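PDB 3BB5: stress responsive alpha-beta protein from Jannaschia sp., which is of unknown function but forms a dimer of ferredoxin-like subunits and belongs to the stress responsive alpha/beta barrel family. Local coordinates for residues Asn63-Glu67 against Gln68-Arg72. Residues are numbered along the deposited sequence; the frame is centred on the assembly and turned at random.
Sequences NRDFE and QKSER
The loop joining the antiparallel strands 55-62 and 75-81 of this ferredoxin-like fold curls round the carboxylate of Asp65, which binds backbone N-H groups of Lys69 and Ser70. A type I beta turn from Asp65 to Gln68 reverses the chain, closed by the hydrogen bond from Gln68 N to Asp65 O (3.0 Å). With CG anti to the backbone N (chi1 -167°), the acid group of Asp65 points to the N-H groups of the residues that follow the turn. Lys69 N meets OD1 of Asp65 on its syn side, close to the carboxylate plane, at 2.8 Å. Ser70 N gives a longer bond to Asp65 OD2, 3.1 Å, and comes from above that plane. Aspartate suits this place because its short side chain carries two acceptors that can take neighbouring amides, which fixes the rotation of the carboxylate. Glu71, bent at chi2, brings its own carboxylate to the same group, the two planes only 12° apart. Its OE2 lies 2.5 Å from Asp65 OD2, a separation at which one of the acids probably holds a proton.

Much of the loop reaches the second subunit, where Val116 packs on Asp65, and a serine suits its place because Ser70 OG donates to Val116 O there while accepting from Asn63 ND2. Lys69 NZ likewise reaches Ala111 O of that subunit, the long flexible chain suiting a lysine to bridge the interface. Asn63 uses both ends of its amide: OD1 accepts from Asp118 N of the second subunit, while ND2 serves Tyr73 O of its own chain as well as Ser70. This last bond, from Asn63 ND2 to Ser70 OG, is 2.9 Å long and nearly straight, with the hydroxyl oxygen almost in the amide plane.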
ATOM      1  N   ASN A  63       8.690  -4.327  -4.986  1.00 35.37           N
ATOM      2  CA  ASN A  63       7.478  -5.097  -5.077  1.00 35.59           C
ATOM      3  C   ASN A  63       7.774  -6.489  -5.665  1.00 36.81           C
ATOM      4  O   ASN A  63       7.989  -6.645  -6.877  1.00 36.96           O
ATOM      5  CB  ASN A  63       6.479  -4.315  -5.935  1.00 34.60           C
ATOM      6  CG  ASN A  63       5.127  -4.979  -6.038  1.00 35.07           C
ATOM      7  OD1 ASN A  63       4.808  -5.926  -5.318  1.00 32.94           O
ATOM      8  ND2 ASN A  63       4.305  -4.461  -6.945  1.00 32.25           N
ATOM      9  N   ARG A  64       7.721  -7.509  -4.803  1.00 38.29           N
ATOM     10  CA  ARG A  64       7.867  -8.894  -5.223  1.00 36.32           C
ATOM     11  C   ARG A  64       6.625  -9.415  -5.947  1.00 39.77           C
ATOM     12  O   ARG A  64       6.684 -10.431  -6.637  1.00 39.16           O
ATOM     13  CB  ARG A  64       8.154  -9.766  -4.008  1.00 37.21           C
ATOM     14  CG  ARG A  64       9.361  -9.341  -3.208  1.00 36.63           C
ATOM     15  CD  ARG A  64      10.613  -9.260  -4.098  1.00 38.53           C
ATOM     16  NE  ARG A  64      11.804  -9.018  -3.295  1.00 43.35           N
ATOM     17  CZ  ARG A  64      12.986  -8.607  -3.773  1.00 46.81           C
ATOM     18  NH1 ARG A  64      13.167  -8.364  -5.072  1.00 43.23           N
ATOM     19  NH2 ARG A  64      13.998  -8.409  -2.935  1.00 41.86           N
ATOM     20  N   ASP A  65       5.486  -8.737  -5.778  1.00 42.60           N
ATOM     21  CA  ASP A  65       4.277  -9.034  -6.566  1.00 41.08           C
ATOM     22  C   ASP A  65       4.089 -10.518  -6.821  1.00 40.67           C
ATOM     23  O   ASP A  65       3.973 -10.956  -7.961  1.00 41.55           O
ATOM     24  CB  ASP A  65       4.308  -8.307  -7.916  1.00 40.58           C
ATOM     25  CG  ASP A  65       2.961  -8.325  -8.617  1.00 41.55           C
ATOM     26  OD1 ASP A  65       1.887  -8.599  -7.991  1.00 46.43           O
ATOM     27  OD2 ASP A  65       2.972  -8.042  -9.811  1.00 42.96           O
ATOM     28  N   PHE A  66       4.003 -11.284  -5.750  1.00 41.06           N
ATOM     29  CA  PHE A  66       3.980 -12.733  -5.859  1.00 40.02           C
ATOM     30  C   PHE A  66       2.818 -13.292  -6.707  1.00 41.81           C
ATOM     31  O   PHE A  66       2.935 -14.380  -7.280  1.00 42.43           O
ATOM     32  CB  PHE A  66       3.984 -13.344  -4.454  1.00 38.67           C
ATOM     33  CG  PHE A  66       5.230 -13.052  -3.668  1.00 37.20           C
ATOM     34  CD1 PHE A  66       6.474 -13.523  -4.100  1.00 37.60           C
ATOM     35  CD2 PHE A  66       5.174 -12.321  -2.500  1.00 35.82           C
ATOM     36  CE1 PHE A  66       7.642 -13.274  -3.356  1.00 34.55           C
ATOM     37  CE2 PHE A  66       6.317 -12.064  -1.764  1.00 30.88           C
ATOM     38  CZ  PHE A  66       7.560 -12.547  -2.201  1.00 37.16           C
ATOM     39  N   GLU A  67       1.715 -12.552  -6.797  1.00 42.48           N
ATOM     40  CA  GLU A  67       0.522 -12.980  -7.562  1.00 43.44           C
ATOM     41  C   GLU A  67       0.389 -12.341  -8.942  1.00 42.62           C
ATOM     42  O   GLU A  67      -0.589 -12.585  -9.646  1.00 41.53           O
ATOM     43  CB  GLU A  67      -0.742 -12.657  -6.772  1.00 43.70           C
ATOM     44  CG  GLU A  67      -0.795 -13.321  -5.422  1.00 47.76           C
ATOM     45  CD  GLU A  67      -2.004 -12.896  -4.634  1.00 53.23           C
ATOM     46  OE1 GLU A  67      -3.131 -13.045  -5.173  1.00 60.69           O
ATOM     47  OE2 GLU A  67      -1.832 -12.409  -3.486  1.00 56.18           O
ATOM     48  N   GLN A  68       1.370 -11.521  -9.306  1.00 44.29           N
ATOM     49  CA  GLN A  68       1.448 -10.845 -10.613  1.00 45.12           C
ATOM     50  C   GLN A  68       0.228  -9.961 -10.876  1.00 43.00           C
ATOM     51  O   GLN A  68      -0.332  -9.966 -11.983  1.00 43.98           O
ATOM     52  CB  GLN A  68       1.667 -11.859 -11.750  1.00 46.30           C
ATOM     53  CG  GLN A  68       2.920 -12.745 -11.584  1.00 51.46           C
ATOM     54  CD  GLN A  68       4.077 -12.325 -12.497  1.00 65.86           C
ATOM     55  OE1 GLN A  68       3.907 -11.527 -13.434  1.00 71.77           O
ATOM     56  NE2 GLN A  68       5.266 -12.883 -12.239  1.00 69.88           N
ATOM     57  N   LYS A  69      -0.171  -9.213  -9.854  1.00 41.02           N
ATOM     58  CA  LYS A  69      -1.333  -8.303  -9.930  1.00 40.33           C
ATOM     59  C   LYS A  69      -0.986  -6.827  -9.711  1.00 39.60           C
ATOM     60  O   LYS A  69      -1.874  -6.033  -9.420  1.00 41.54           O
ATOM     61  CB  LYS A  69      -2.419  -8.707  -8.911  1.00 38.49           C
ATOM     62  CG  LYS A  69      -2.914 -10.120  -9.037  1.00 37.19           C
ATOM     63  CD  LYS A  69      -4.077 -10.417  -8.095  1.00 40.91           C
ATOM     64  CE  LYS A  69      -5.362  -9.648  -8.469  1.00 44.72           C
ATOM     65  NZ  LYS A  69      -5.803  -9.810  -9.908  1.00 46.09           N
ATOM     66  N   SER A  70       0.291  -6.476  -9.844  1.00 38.61           N
ATOM     67  CA  SER A  70       0.764  -5.094  -9.773  1.00 38.92           C
ATOM     68  C   SER A  70       2.103  -4.909 -10.505  1.00 39.84           C
ATOM     69  O   SER A  70       2.958  -4.129 -10.074  1.00 37.20           O
ATOM     70  CB  SER A  70       0.929  -4.686  -8.322  1.00 39.07           C
ATOM     71  OG  SER A  70       1.770  -5.594  -7.643  1.00 35.86           O
ATOM     72  N   GLU A  71       2.247  -5.590 -11.639  1.00 41.18           N
ATOM     73  CA  GLU A  71       3.502  -5.627 -12.407  1.00 44.57           C
ATOM     74  C   GLU A  71       4.010  -4.271 -12.942  1.00 43.16           C
ATOM     75  O   GLU A  71       5.193  -4.108 -13.240  1.00 43.89           O
ATOM     76  CB  GLU A  71       3.406  -6.672 -13.538  1.00 46.31           C
ATOM     77  CG  GLU A  71       3.551  -8.145 -13.036  1.00 58.03           C
ATOM     78  CD  GLU A  71       4.917  -8.457 -12.333  1.00 70.67           C
ATOM     79  OE1 GLU A  71       5.988  -8.294 -12.978  1.00 83.80           O
ATOM     80  OE2 GLU A  71       4.927  -8.881 -11.149  1.00 66.00           O
ATOM     81  N   ARG A  72       3.121  -3.299 -13.005  1.00 42.36           N
ATOM     82  CA  ARG A  72       3.429  -1.933 -13.389  1.00 41.08           C
ATOM     83  C   ARG A  72       4.294  -1.201 -12.366  1.00 40.16           C
ATOM     84  O   ARG A  72       4.997  -0.263 -12.711  1.00 40.38           O
ATOM     85  CB  ARG A  72       2.090  -1.222 -13.524  1.00 43.09           C
ATOM     86  CG  ARG A  72       2.059   0.152 -14.115  1.00 51.33           C
ATOM     87  CD  ARG A  72       0.596   0.592 -14.122  1.00 62.65           C
ATOM     88  NE  ARG A  72       0.353   1.894 -14.738  1.00 72.77           N
ATOM     89  CZ  ARG A  72      -0.837   2.498 -14.762  1.00 76.81           C
ATOM     90  NH1 ARG A  72      -1.905   1.922 -14.225  1.00 77.23           N
ATOM     91  NH2 ARG A  72      -0.962   3.693 -15.328  1.00 78.21           N
TER
HETATM   92  O   HOH W   1       6.742  -6.431 -10.029  1.00 49.81           O